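Local coordinates for B-agarase (Saccharophagus degradans, PDB 4BQ2), which probably hydrolyses agarose from its chain ends as a family 50 exo-beta-agarase, cleaving the beta-1,4-glycosidic bonds of the polymer, at residues Trp698-Ser704 / Tyr716-Asp722; His654-His660 / Leu667-Gln673; Asn293-Met297 / Pro705-Ala710; Phe378-Leu383 / Val721-Asp725. One frame throughout, in Å; residues are numbered along the deposited sequence. Where two conformers were deposited one is given.

Interaction 1. Residues Trp698-Ser704 / Tyr716-Asp722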
loop_
_atom_site.group_PDB
_atom_site.type_symbol
_atom_site.label_atom_id
_atom_site.label_comp_id
_atom_site.label_asym_id
_atom_site.label_seq_id
_atom_site.Cartn_x
_atom_site.Cartn_y
_atom_site.Cartn_z
ATOM N N TRP A 698 8.328 3.982 -6.048
ATOM C CA TRP A 698 8.222 2.678 -5.377
ATOM C C TRP A 698 8.074 2.844 -3.888
ATOM O O TRP A 698 8.794 3.667 -3.249
ATOM C CB TRP A 698 9.528 1.926 -5.700
ATOM C CG TRP A 698 9.837 0.738 -4.835
ATOM C CD1 TRP A 698 10.280 0.742 -3.529
ATOM C CD2 TRP A 698 9.718 -0.612 -5.219
ATOM N NE1 TRP A 698 10.462 -0.559 -3.082
ATOM C CE2 TRP A 698 10.111 -1.410 -4.103
ATOM C CE3 TRP A 698 9.312 -1.248 -6.406
ATOM C CZ2 TRP A 698 10.126 -2.803 -4.159
ATOM C CZ3 TRP A 698 9.309 -2.622 -6.449
ATOM C CH2 TRP A 698 9.747 -3.387 -5.347
ATOM N N PHE A 699 7.139 2.087 -3.313
ATOM C CA PHE A 699 6.927 2.083 -1.873
ATOM C C PHE A 699 7.498 0.765 -1.339
ATOM O O PHE A 699 6.918 -0.293 -1.616
ATOM C CB PHE A 699 5.414 2.154 -1.580
ATOM C CG PHE A 699 5.074 2.362 -0.118
ATOM C CD1 PHE A 699 5.107 1.288 0.777
ATOM C CD2 PHE A 699 4.711 3.627 0.362
ATOM C CE1 PHE A 699 4.776 1.477 2.121
ATOM C CE2 PHE A 699 4.394 3.834 1.718
ATOM C CZ PHE A 699 4.442 2.753 2.606
ATOM N N GLN A 700 8.623 0.765 -0.609
ATOM C CA GLN A 700 9.316 1.921 -0.036
ATOM C C GLN A 700 10.831 1.631 0.020
ATOM O O GLN A 700 11.279 0.624 -0.491
ATOM C CB GLN A 700 8.768 2.158 1.372
ATOM C CG GLN A 700 8.891 0.877 2.230
ATOM C CD GLN A 700 8.317 1.015 3.615
ATOM O OE1 GLN A 700 7.702 2.023 3.966
ATOM N NE2 GLN A 700 8.514 -0.006 4.420
ATOM N N TYR A 701 11.612 2.498 0.668
ATOM C CA TYR A 701 13.076 2.362 0.683
ATOM C C TYR A 701 13.500 1.075 1.432
ATOM O O TYR A 701 14.357 0.333 0.961
ATOM C CB TYR A 701 13.664 3.609 1.371
ATOM C CG TYR A 701 15.176 3.735 1.425
ATOM C CD1 TYR A 701 16.003 3.082 0.528
ATOM C CD2 TYR A 701 15.764 4.609 2.360
ATOM C CE1 TYR A 701 17.390 3.226 0.604
ATOM C CE2 TYR A 701 17.131 4.806 2.399
ATOM C CZ TYR A 701 17.941 4.109 1.534
ATOM O OH TYR A 701 19.325 4.325 1.607
ATOM N N MET A 702 12.920 0.852 2.613
ATOM C CA MET A 702 13.355 -0.276 3.475
ATOM C C MET A 702 12.225 -1.282 3.604
ATOM O O MET A 702 11.072 -0.883 3.495
ATOM C CB MET A 702 13.703 0.238 4.869
ATOM C CG MET A 702 14.791 1.307 4.857
ATOM S SD MET A 702 14.305 2.961 5.453
ATOM C CE MET A 702 13.748 2.703 7.142
ATOM N N ASP A 703 12.538 -2.553 3.872
ATOM C CA ASP A 703 11.487 -3.503 4.239
ATOM C C ASP A 703 10.793 -2.971 5.457
ATOM O O ASP A 703 11.426 -2.335 6.323
ATOM C CB ASP A 703 12.074 -4.887 4.617
ATOM C CG ASP A 703 12.624 -5.647 3.434
ATOM O OD1 ASP A 703 12.170 -5.422 2.283
ATOM O OD2 ASP A 703 13.549 -6.466 3.665
ATOM N N SER A 704 9.505 -3.274 5.576
ATOM C CA SER A 704 8.805 -3.113 6.837
ATOM C C SER A 704 9.374 -4.160 7.817
ATOM O O SER A 704 9.801 -5.222 7.375
ATOM C CB SER A 704 7.301 -3.392 6.700
ATOM O OG SER A 704 6.710 -2.815 5.565
ATOM N N TYR A 716 5.999 -6.277 5.254
ATOM C CA TYR A 716 6.263 -6.688 3.882
ATOM C C TYR A 716 7.711 -6.604 3.385
ATOM O O TYR A 716 8.468 -5.723 3.796
ATOM C CB TYR A 716 5.444 -5.762 2.942
ATOM C CG TYR A 716 3.937 -5.675 3.140
ATOM C CD1 TYR A 716 3.202 -6.734 3.704
ATOM C CD2 TYR A 716 3.230 -4.553 2.683
ATOM C CE1 TYR A 716 1.832 -6.657 3.862
ATOM C CE2 TYR A 716 1.845 -4.473 2.802
ATOM C CZ TYR A 716 1.146 -5.519 3.381
ATOM O OH TYR A 716 -0.237 -5.443 3.499
ATOM N N ASN A 717 8.044 -7.441 2.402
ATOM C CA ASN A 717 9.312 -7.343 1.676
ATOM C C ASN A 717 9.181 -6.346 0.553
ATOM O O ASN A 717 9.124 -6.721 -0.600
ATOM C CB ASN A 717 9.770 -8.711 1.131
ATOM C CG ASN A 717 11.015 -8.608 0.237
ATOM O OD1 ASN A 717 11.925 -7.748 0.454
ATOM N ND2 ASN A 717 11.049 -9.422 -0.785
ATOM N N VAL A 718 9.162 -5.063 0.895
ATOM C CA VAL A 718 8.909 -4.042 -0.094
ATOM C C VAL A 718 10.080 -3.068 -0.191
ATOM O O VAL A 718 9.969 -2.039 -0.855
ATOM C CB VAL A 718 7.558 -3.341 0.157
ATOM C CG1 VAL A 718 6.438 -4.350 -0.041
ATOM C CG2 VAL A 718 7.483 -2.724 1.547
ATOM N N GLY A 719 11.209 -3.432 0.434
ATOM C CA GLY A 719 12.386 -2.541 0.458
ATOM C C GLY A 719 13.306 -2.719 -0.736
ATOM O O GLY A 719 13.348 -3.798 -1.341
ATOM N N PHE A 720 14.015 -1.644 -1.086
ATOM C CA PHE A 720 15.276 -1.773 -1.837
ATOM C C PHE A 720 16.418 -2.205 -0.905
ATOM O O PHE A 720 17.423 -2.719 -1.364
ATOM C CB PHE A 720 15.614 -0.458 -2.573
ATOM C CG PHE A 720 15.135 -0.439 -3.994
ATOM C CD1 PHE A 720 13.783 -0.574 -4.289
ATOM C CD2 PHE A 720 16.052 -0.338 -5.048
ATOM C CE1 PHE A 720 13.343 -0.556 -5.619
ATOM C CE2 PHE A 720 15.617 -0.337 -6.365
ATOM C CZ PHE A 720 14.260 -0.450 -6.662
ATOM N N VAL A 721 16.239 -2.013 0.393
ATOM C CA VAL A 721 17.212 -2.537 1.389
ATOM C C VAL A 721 16.473 -3.328 2.435
ATOM O O VAL A 721 15.295 -3.065 2.691
ATOM C CB VAL A 721 18.047 -1.408 2.070
ATOM C CG1 VAL A 721 18.837 -0.588 1.028
ATOM C CG2 VAL A 721 17.187 -0.480 2.943
ATOM N N ASP A 722 17.172 -4.260 3.091
ATOM C CA ASP A 722 16.554 -5.025 4.167
ATOM C C ASP A 722 16.771 -4.376 5.561
ATOM O O ASP A 722 17.240 -3.225 5.650
ATOM C CB ASP A 722 17.017 -6.495 4.061
ATOM C CG ASP A 722 18.441 -6.722 4.531
ATOM O OD1 ASP A 722 19.149 -5.771 4.988
ATOM O OD2 ASP A 722 18.851 -7.926 4.475
#
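The backbones of 698-704 and 716-722 come closest at M702 and G719, their CA atoms 3.9 Å apart, and form one isolated bridge, between M702 and V721. Y701 O takes the amide of V721 (N to O 3.1 Å) and, more weakly, that of F720, while D703 N returns a bond to V721 O; S704 N to Y716 O adds another further along. The peptide bond before Q700 is cis, and Q700 N reaches V718 O at 3.1 Å. The same oxygen receives a weak bond from W698 NE1, which lies 2.7 Å away and also donates weakly to Q700 O, so one indole N-H serves two carbonyls.

F720 turns the edge of its ring to the face of W698 in a T-shaped pair, planes at 85°, with CE1 of F720 over the centre of the indole and 3.6 Å from its CD2. The carboxylate of D703 accepts a backbone amide: with CG anti to the carbonyl carbon (chi1 -71°), OD1 takes G719 N at 2.9 Å on its anti side, and OD2 binds Y728 and a glycerol. M702 and V721 lie side by side, CG to CG2 3.5 Å.

The example illustrates how loops can be locked at the end of a strand, here 693-699, consistent with a barrel of this enzyme class. Residues 698-699 close that strand, whose neighbour 280-287 touches W698, Y701 and F720 through L286. Helix 729-739 packs M731 against both W698 and F720, and R676 of helix 673-688 binds G719 O.

Interaction 2. Residues His654-His660 / Leu667-Gln673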
loop_
_atom_site.group_PDB
_atom_site.type_symbol
_atom_site.label_atom_id
_atom_site.label_comp_id
_atom_site.label_asym_id
_atom_site.label_seq_id
_atom_site.Cartn_x
_atom_site.Cartn_y
_atom_site.Cartn_z
ATOM N N HIS A 654 4.800 -1.623 -5.671
ATOM C CA HIS A 654 5.854 -2.509 -5.165
ATOM C C HIS A 654 5.651 -3.956 -5.583
ATOM O O HIS A 654 4.567 -4.306 -6.030
ATOM C CB HIS A 654 6.137 -2.367 -3.650
ATOM C CG HIS A 654 5.010 -2.740 -2.712
ATOM N ND1 HIS A 654 4.207 -3.870 -2.848
ATOM C CD2 HIS A 654 4.616 -2.150 -1.565
ATOM C CE1 HIS A 654 3.346 -3.925 -1.847
ATOM N NE2 HIS A 654 3.564 -2.886 -1.061
ATOM N N ILE A 655 6.703 -4.771 -5.461
ATOM C CA ILE A 655 6.594 -6.243 -5.600
ATOM C C ILE A 655 7.511 -6.841 -4.533
ATOM O O ILE A 655 8.634 -6.372 -4.356
ATOM C CB ILE A 655 7.090 -6.711 -6.995
ATOM C CG1 ILE A 655 6.260 -6.060 -8.106
ATOM C CG2 ILE A 655 7.008 -8.234 -7.130
ATOM C CD1 ILE A 655 6.976 -4.923 -8.833
ATOM N N GLY A 656 7.022 -7.823 -3.780
ATOM C CA GLY A 656 7.871 -8.501 -2.771
ATOM C C GLY A 656 7.991 -9.998 -3.001
ATOM O O GLY A 656 7.340 -10.575 -3.897
ATOM N N ALA A 657 8.816 -10.644 -2.177
ATOM C CA ALA A 657 9.028 -12.097 -2.307
ATOM C C ALA A 657 9.214 -12.652 -0.897
ATOM O O ALA A 657 9.311 -11.882 0.066
ATOM C CB ALA A 657 10.266 -12.374 -3.170
ATOM N N MET A 658 9.281 -13.978 -0.788
ATOM C CA MET A 658 9.339 -14.635 0.528
ATOM C C MET A 658 10.621 -15.436 0.738
ATOM O O MET A 658 10.707 -16.252 1.675
ATOM C CB MET A 658 8.101 -15.530 0.701
ATOM C CG MET A 658 6.799 -14.778 0.446
ATOM S SD MET A 658 5.337 -15.822 0.425
ATOM C CE MET A 658 5.184 -16.099 2.192
ATOM N N ASP A 659 11.613 -15.191 -0.118
ATOM C CA ASP A 659 12.894 -15.907 -0.079
ATOM C C ASP A 659 14.023 -15.185 0.713
ATOM O O ASP A 659 15.191 -15.605 0.663
ATOM C CB ASP A 659 13.370 -16.185 -1.496
ATOM C CG ASP A 659 13.659 -14.895 -2.295
ATOM O OD1 ASP A 659 13.278 -13.777 -1.859
ATOM O OD2 ASP A 659 14.278 -15.012 -3.357
ATOM N N HIS A 660 13.670 -14.132 1.445
ATOM C CA HIS A 660 14.610 -13.402 2.290
ATOM C C HIS A 660 14.012 -13.195 3.664
ATOM O O HIS A 660 14.242 -12.168 4.332
ATOM C CB HIS A 660 14.937 -12.075 1.593
ATOM C CG HIS A 660 16.185 -11.399 2.055
ATOM N ND1 HIS A 660 17.421 -11.641 1.489
ATOM C CD2 HIS A 660 16.358 -10.374 2.924
ATOM C CE1 HIS A 660 18.310 -10.829 2.032
ATOM N NE2 HIS A 660 17.689 -10.044 2.900
ATOM N N LEU A 667 1.790 -6.359 -1.343
ATOM C CA LEU A 667 0.575 -6.396 -2.189
ATOM C C LEU A 667 0.679 -7.184 -3.512
ATOM O O LEU A 667 -0.284 -7.784 -3.999
ATOM C CB LEU A 667 0.055 -4.951 -2.430
ATOM C CG LEU A 667 -0.458 -4.338 -1.113
ATOM C CD1 LEU A 667 -0.699 -2.837 -1.199
ATOM C CD2 LEU A 667 -1.729 -5.056 -0.620
ATOM N N ILE A 668 1.855 -7.174 -4.105
ATOM C CA ILE A 668 2.077 -7.827 -5.374
ATOM C C ILE A 668 3.270 -8.747 -5.162
ATOM O O ILE A 668 4.227 -8.370 -4.482
ATOM C CB ILE A 668 2.341 -6.815 -6.520
ATOM C CG1 ILE A 668 1.075 -5.965 -6.804
ATOM C CG2 ILE A 668 2.869 -7.556 -7.761
ATOM C CD1 ILE A 668 -0.133 -6.724 -7.413
ATOM N N HIS A 669 3.176 -9.967 -5.684
ATOM C CA HIS A 669 4.061 -11.076 -5.255
ATOM C C HIS A 669 4.915 -11.609 -6.412
ATOM O O HIS A 669 4.411 -11.817 -7.528
ATOM C CB HIS A 669 3.225 -12.252 -4.678
ATOM C CG HIS A 669 2.331 -11.886 -3.522
ATOM N ND1 HIS A 669 1.441 -12.779 -2.967
ATOM C CD2 HIS A 669 2.182 -10.728 -2.829
ATOM C CE1 HIS A 669 0.790 -12.195 -1.969
ATOM N NE2 HIS A 669 1.219 -10.946 -1.871
ATOM N N ALA A 670 6.188 -11.867 -6.117
ATOM C CA ALA A 670 7.131 -12.474 -7.036
ATOM C C ALA A 670 7.615 -13.788 -6.441
ATOM O O ALA A 670 7.447 -14.033 -5.232
ATOM C CB ALA A 670 8.323 -11.543 -7.266
ATOM N N ALA A 671 8.247 -14.597 -7.282
ATOM C CA ALA A 671 8.666 -15.968 -6.925
ATOM C C ALA A 671 9.977 -15.975 -6.174
ATOM O O ALA A 671 10.308 -16.972 -5.531
ATOM C CB ALA A 671 8.799 -16.811 -8.177
ATOM N N SER A 672 10.718 -14.862 -6.256
ATOM C CA SER A 672 12.106 -14.770 -5.780
ATOM C C SER A 672 12.583 -13.356 -5.935
ATOM O O SER A 672 11.910 -12.546 -6.643
ATOM C CB SER A 672 13.027 -15.690 -6.613
ATOM O OG SER A 672 13.260 -15.171 -7.908
ATOM N N GLN A 673 13.751 -13.043 -5.347
ATOM C CA GLN A 673 14.302 -11.686 -5.500
ATOM C C GLN A 673 14.542 -11.362 -6.962
ATOM O O GLN A 673 14.259 -10.242 -7.398
ATOM C CB GLN A 673 15.623 -11.509 -4.695
ATOM C CG GLN A 673 15.419 -11.555 -3.182
ATOM C CD GLN A 673 14.370 -10.590 -2.733
ATOM O OE1 GLN A 673 13.446 -10.937 -1.946
ATOM N NE2 GLN A 673 14.448 -9.386 -3.253
HETATM O O HOH W 1 8.547 -15.532 -2.850
#
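G656 O is held by the amide of A670, N to O 2.8 Å, and receives a CA-H contact from H669 as well. Its counterpart is G656 N, which donates to I668 O at 2.9 Å; that oxygen also meets the CA-H of I655. Together these bonds make a single bridge of G656 with H669, the two segments running in the same direction. A water extends the pairing, accepting from M658 N and donating to A670 O.

On one flank I655 spreads its two branches, CG1 against CG2 of I668 and CG2 against the methyl of A670, 3.6 Å from CB. The imidazole of H654 crosses L667 obliquely and presents its edge, near the ring plane, to L667 N. Two polar atoms, H654 ND1 and I668 N, are buried here with no partner in the model.

D659 secures the far end. Its OD2 accepts from Q673 N at 2.8 Å on the syn side, tilted 26° from the carboxylate plane, and also lies 3.3 Å from S672 CA. S672 is the N-cap of helix 673-688, its OG bonded to D675 N, so the carboxylate meets the first turn of that helix and would probably be stabilised by it.

The arrangement is a loop folded back between strand 648-652 and helix 673-688, consistent with a beta-alpha connection of the (beta/alpha)8 barrel expected of this family, in which D659 supplements the serine cap.

Interaction 3. Residues Asn293-Met297 / Pro705-Ala710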
loop_
_atom_site.group_PDB
_atom_site.type_symbol
_atom_site.label_atom_id
_atom_site.label_comp_id
_atom_site.label_asym_id
_atom_site.label_seq_id
_atom_site.Cartn_x
_atom_site.Cartn_y
_atom_site.Cartn_z
ATOM N N ASN A 293 8.823 4.895 10.192
ATOM C CA ASN A 293 7.977 3.707 9.979
ATOM C C ASN A 293 8.730 2.396 10.170
ATOM O O ASN A 293 8.234 1.318 9.772
ATOM C CB ASN A 293 7.309 3.755 8.602
ATOM C CG ASN A 293 6.360 4.916 8.468
ATOM O OD1 ASN A 293 5.246 4.920 9.045
ATOM N ND2 ASN A 293 6.766 5.903 7.703
ATOM N N SER A 294 9.920 2.501 10.777
ATOM C CA SER A 294 10.846 1.375 10.888
ATOM C C SER A 294 10.813 0.722 12.260
ATOM O O SER A 294 11.616 -0.175 12.528
ATOM C CB SER A 294 12.286 1.796 10.528
ATOM O OG SER A 294 12.871 2.623 11.534
ATOM N N SER A 295 9.926 1.179 13.144
ATOM C CA SER A 295 9.825 0.562 14.469
ATOM C C SER A 295 8.681 -0.442 14.523
ATOM O O SER A 295 7.726 -0.333 13.742
ATOM C CB SER A 295 9.674 1.632 15.563
ATOM O OG SER A 295 8.334 2.134 15.618
ATOM N N THR A 296 8.795 -1.414 15.443
ATOM C CA THR A 296 7.819 -2.509 15.626
ATOM C C THR A 296 7.446 -2.611 17.106
ATOM O O THR A 296 8.322 -2.408 17.955
ATOM C CB THR A 296 8.380 -3.859 15.095
ATOM O OG1 THR A 296 7.350 -4.857 15.097
ATOM C CG2 THR A 296 9.686 -4.347 15.848
ATOM N N MET A 297 6.166 -2.872 17.426
ATOM C CA MET A 297 5.738 -2.887 18.832
ATOM C C MET A 297 6.439 -4.009 19.623
ATOM O O MET A 297 6.419 -5.167 19.197
ATOM C CB MET A 297 4.196 -2.998 18.969
ATOM C CG MET A 297 3.364 -1.825 18.427
ATOM S SD MET A 297 3.752 -0.205 19.127
ATOM C CE MET A 297 2.192 0.627 18.862
ATOM N N PRO A 705 9.346 -3.868 9.134
ATOM C CA PRO A 705 9.744 -4.822 10.173
ATOM C C PRO A 705 9.070 -6.185 10.008
ATOM O O PRO A 705 7.916 -6.263 9.611
ATOM C CB PRO A 705 9.272 -4.152 11.450
ATOM C CG PRO A 705 9.379 -2.675 11.148
ATOM C CD PRO A 705 8.944 -2.565 9.716
ATOM N N LEU A 706 9.815 -7.251 10.272
ATOM C CA LEU A 706 9.304 -8.616 10.183
ATOM C C LEU A 706 8.010 -8.830 10.994
ATOM O O LEU A 706 7.110 -9.559 10.579
ATOM C CB LEU A 706 10.388 -9.578 10.686
ATOM C CG LEU A 706 10.104 -11.080 10.590
ATOM C CD1 LEU A 706 10.197 -11.597 9.169
ATOM C CD2 LEU A 706 11.078 -11.840 11.463
ATOM N N THR A 707 7.944 -8.184 12.146
ATOM C CA THR A 707 6.832 -8.317 13.072
ATOM C C THR A 707 5.859 -7.160 12.976
ATOM O O THR A 707 5.069 -6.922 13.906
ATOM C CB THR A 707 7.336 -8.436 14.524
ATOM O OG1 THR A 707 8.245 -7.355 14.823
ATOM C CG2 THR A 707 8.031 -9.788 14.692
ATOM N N GLY A 708 5.876 -6.475 11.838
ATOM C CA GLY A 708 4.949 -5.369 11.606
ATOM C C GLY A 708 5.424 -3.971 11.959
ATOM O O GLY A 708 5.971 -3.731 13.029
ATOM N N ARG A 709 5.186 -3.011 11.064
ATOM C CA ARG A 709 5.440 -1.616 11.432
ATOM C C ARG A 709 4.441 -1.250 12.533
ATOM O O ARG A 709 3.318 -1.742 12.545
ATOM C CB ARG A 709 5.326 -0.671 10.223
ATOM C CG ARG A 709 3.903 -0.514 9.669
ATOM C CD ARG A 709 3.889 0.372 8.415
ATOM N NE ARG A 709 2.544 0.503 7.858
ATOM C CZ ARG A 709 2.209 1.354 6.891
ATOM N NH1 ARG A 709 3.157 2.119 6.327
ATOM N NH2 ARG A 709 0.938 1.422 6.483
ATOM N N ALA A 710 4.882 -0.436 13.481
ATOM C CA ALA A 710 4.062 -0.050 14.641
ATOM C C ALA A 710 2.659 0.501 14.263
ATOM O O ALA A 710 1.653 0.217 14.934
ATOM C CB ALA A 710 4.848 0.944 15.512
HETATM O O HOH W 2 4.321 -3.432 15.444
#
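The puckered ring of P705 lies against the other segment through three atoms: CG faces S294 O at 3.6 Å, CB meets CB of T296, and CD comes near N293 O. The same N293 carbonyl is approached by R709, whose CB rests 3.6 Å from N293 O. Extended from CG to NE, the arginine carries its planar guanidinium to D712, which forms a salt bridge with NE.

The hydroxyl of T296 is a polar centre of the contact. It donates to G708 O at 2.7 Å, in the carbonyl plane and on a lone pair, and its OG1 is also 2.7 Å from OG1 of T707, the two side chains crossing at about a right angle. Standing anti to the backbone N (chi1 -171°), OG1 is turned toward both. A water accepts from M297 N and donates to G708 O, giving that carbonyl a second donor. Alongside, A710 N binds S295 O at 2.9 Å, while the methyl of A710 touches SD of M297 and OG of S295, a hydroxyl that is hydrogen-bonded to N360 ND2.

P705 to G708 form a type I beta turn, closed by G708 N to P705 O, and G708 then takes a positive phi that suits glycine. The contact thus ties a turn in the loop after strand 693-699 to the start of strand 296-301, consistent with neighbouring loops at one mouth of the barrel.

Interaction 4. Residues Phe378-Leu383 / Val721-Asp725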
loop_
_atom_site.group_PDB
_atom_site.type_symbol
_atom_site.label_atom_id
_atom_site.label_comp_id
_atom_site.label_asym_id
_atom_site.label_seq_id
_atom_site.Cartn_x
_atom_site.Cartn_y
_atom_site.Cartn_z
ATOM N N PHE A 378 14.973 -1.827 14.706
ATOM C CA PHE A 378 16.162 -2.610 14.398
ATOM C C PHE A 378 16.977 -1.990 13.243
ATOM O O PHE A 378 18.216 -1.981 13.283
ATOM C CB PHE A 378 15.789 -4.059 14.107
ATOM C CG PHE A 378 15.374 -4.812 15.337
ATOM C CD1 PHE A 378 16.341 -5.387 16.174
ATOM C CD2 PHE A 378 14.024 -4.935 15.672
ATOM C CE1 PHE A 378 15.943 -6.074 17.328
ATOM C CE2 PHE A 378 13.635 -5.623 16.815
ATOM C CZ PHE A 378 14.594 -6.183 17.638
ATOM N N TYR A 379 16.285 -1.468 12.236
ATOM C CA TYR A 379 16.977 -0.774 11.120
ATOM C C TYR A 379 17.852 0.379 11.649
ATOM O O TYR A 379 19.030 0.492 11.306
ATOM C CB TYR A 379 15.955 -0.268 10.070
ATOM C CG TYR A 379 16.579 0.390 8.856
ATOM C CD1 TYR A 379 17.011 -0.363 7.776
ATOM C CD2 TYR A 379 16.733 1.779 8.790
ATOM C CE1 TYR A 379 17.585 0.234 6.661
ATOM C CE2 TYR A 379 17.311 2.388 7.678
ATOM C CZ TYR A 379 17.738 1.604 6.622
ATOM O OH TYR A 379 18.306 2.208 5.525
ATOM N N SER A 380 17.279 1.235 12.486
ATOM C CA SER A 380 18.041 2.349 13.073
ATOM C C SER A 380 19.257 1.839 13.876
ATOM O O SER A 380 20.388 2.366 13.731
ATOM C CB SER A 380 17.126 3.219 13.937
ATOM O OG SER A 380 17.786 4.412 14.324
ATOM N N ALA A 381 19.042 0.775 14.655
ATOM C CA ALA A 381 20.111 0.154 15.428
ATOM C C ALA A 381 21.194 -0.347 14.475
ATOM O O ALA A 381 22.367 -0.164 14.729
ATOM C CB ALA A 381 19.553 -0.979 16.316
ATOM N N ASN A 382 20.801 -0.933 13.349
ATOM C CA ASN A 382 21.784 -1.430 12.393
ATOM C C ASN A 382 22.566 -0.294 11.721
ATOM O O ASN A 382 23.729 -0.479 11.365
ATOM C CB ASN A 382 21.124 -2.377 11.355
ATOM C CG ASN A 382 20.684 -3.706 11.970
ATOM O OD1 ASN A 382 21.300 -4.193 12.939
ATOM N ND2 ASN A 382 19.606 -4.297 11.431
ATOM N N LEU A 383 21.929 0.867 11.526
ATOM C CA LEU A 383 22.689 2.027 11.058
ATOM C C LEU A 383 23.806 2.356 12.072
ATOM O O LEU A 383 24.946 2.586 11.682
ATOM C CB LEU A 383 21.803 3.246 10.867
ATOM C CG LEU A 383 20.702 3.112 9.798
ATOM C CD1 LEU A 383 19.987 4.441 9.691
ATOM C CD2 LEU A 383 21.274 2.692 8.445
ATOM N N VAL A 721 16.239 -2.013 0.393
ATOM C CA VAL A 721 17.212 -2.537 1.389
ATOM C C VAL A 721 16.473 -3.328 2.435
ATOM O O VAL A 721 15.295 -3.065 2.691
ATOM C CB VAL A 721 18.047 -1.408 2.070
ATOM C CG1 VAL A 721 18.837 -0.588 1.028
ATOM C CG2 VAL A 721 17.187 -0.480 2.943
ATOM N N ASP A 722 17.172 -4.260 3.091
ATOM C CA ASP A 722 16.554 -5.025 4.167
ATOM C C ASP A 722 16.771 -4.376 5.561
ATOM O O ASP A 722 17.240 -3.225 5.650
ATOM C CB ASP A 722 17.017 -6.495 4.061
ATOM C CG ASP A 722 18.441 -6.722 4.531
ATOM O OD1 ASP A 722 19.149 -5.771 4.988
ATOM O OD2 ASP A 722 18.851 -7.926 4.475
ATOM N N VAL A 723 16.410 -5.079 6.638
ATOM C CA VAL A 723 16.486 -4.514 8.003
ATOM C C VAL A 723 17.929 -4.191 8.433
ATOM O O VAL A 723 18.147 -3.369 9.332
ATOM C CB VAL A 723 15.786 -5.450 9.028
ATOM C CG1 VAL A 723 16.585 -6.725 9.192
ATOM C CG2 VAL A 723 15.558 -4.765 10.375
ATOM N N THR A 724 18.912 -4.832 7.802
ATOM C CA THR A 724 20.324 -4.563 8.079
ATOM C C THR A 724 20.919 -3.420 7.228
ATOM O O THR A 724 22.161 -3.182 7.244
ATOM C CB THR A 724 21.176 -5.831 7.899
ATOM O OG1 THR A 724 21.269 -6.149 6.514
ATOM C CG2 THR A 724 20.557 -7.016 8.650
ATOM N N ASP A 725 20.042 -2.740 6.477
ATOM C CA ASP A 725 20.452 -1.678 5.537
ATOM C C ASP A 725 21.294 -2.232 4.384
ATOM O O ASP A 725 22.192 -1.564 3.870
ATOM C CB ASP A 725 21.189 -0.556 6.278
ATOM C CG ASP A 725 21.414 0.649 5.414
ATOM O OD1 ASP A 725 20.464 1.073 4.695
ATOM O OD2 ASP A 725 22.561 1.153 5.459
#
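The first turns of helix 378-387 lie against a type I beta turn, D722 to D725, with the CA atoms of Y379 and V723 4.9 Å apart. V723 O is the carbonyl at the middle of the contact: N382 ND2 donates to it at 2.7 Å along an almost straight N-H (170°), from above the carbonyl plane yet within its own amide plane, and the CA-H of Y379 meets the same oxygen. F207 O takes another bond from that amide nitrogen.

The ring of Y379, its CG anti to the backbone N (chi1 -177°), runs out over the turn. D722 O stands at the ring edge, CD1 to O 3.6 Å, and CG2 of V721 touches CE1. At the end of the ring, OH forms a weak bond to D725 OD1, 2.6 Å away, with ring and carboxylate planes perpendicular; W399 also binds that hydroxyl. L383 brings CD2 to within 3.6 Å of D725 OD2, while CG2 of V723 packs on CB of F378.

Inside the turn, D722 OD1 accepts from T724 N in an Asx turn and from T724 OG1 (2.6 Å). T726 N also binds OD1 and H660 binds OD2, which together should limit the rotation of the carboxylate.

D725 joins the turn to two helices by salt bridges, through K386 of 378-387 and R406 of 394-410. Compensated by two cations and a phenol, this buried carboxylate would probably remain ionised, while N382 holds the carbonyl of V723.

Interaction 1 is the hub of the set. Its centre lies about 11 Å from those of interactions 2 and 4 and about 12 Å from that of interaction 3, and it shares V721 and D722 with interaction 4. The bond of D722 OD2 to H660 NE2, 2.9 Å, joins interaction 2 to both. M702 CG packs 3.4 Å from Y379 CZ, and M702 CE 3.8 Å from S294 CB, so that M702 touches both helix 378-387 and segment 293-297. Interactions 3 and 4 also meet directly, S294 CB to Y379 CB 4.2 Å, whereas 2 and 3 do not touch. Glycerol, probably from the crystallisation liquor, lies near D703, V723 and R709 and may mark a pocket.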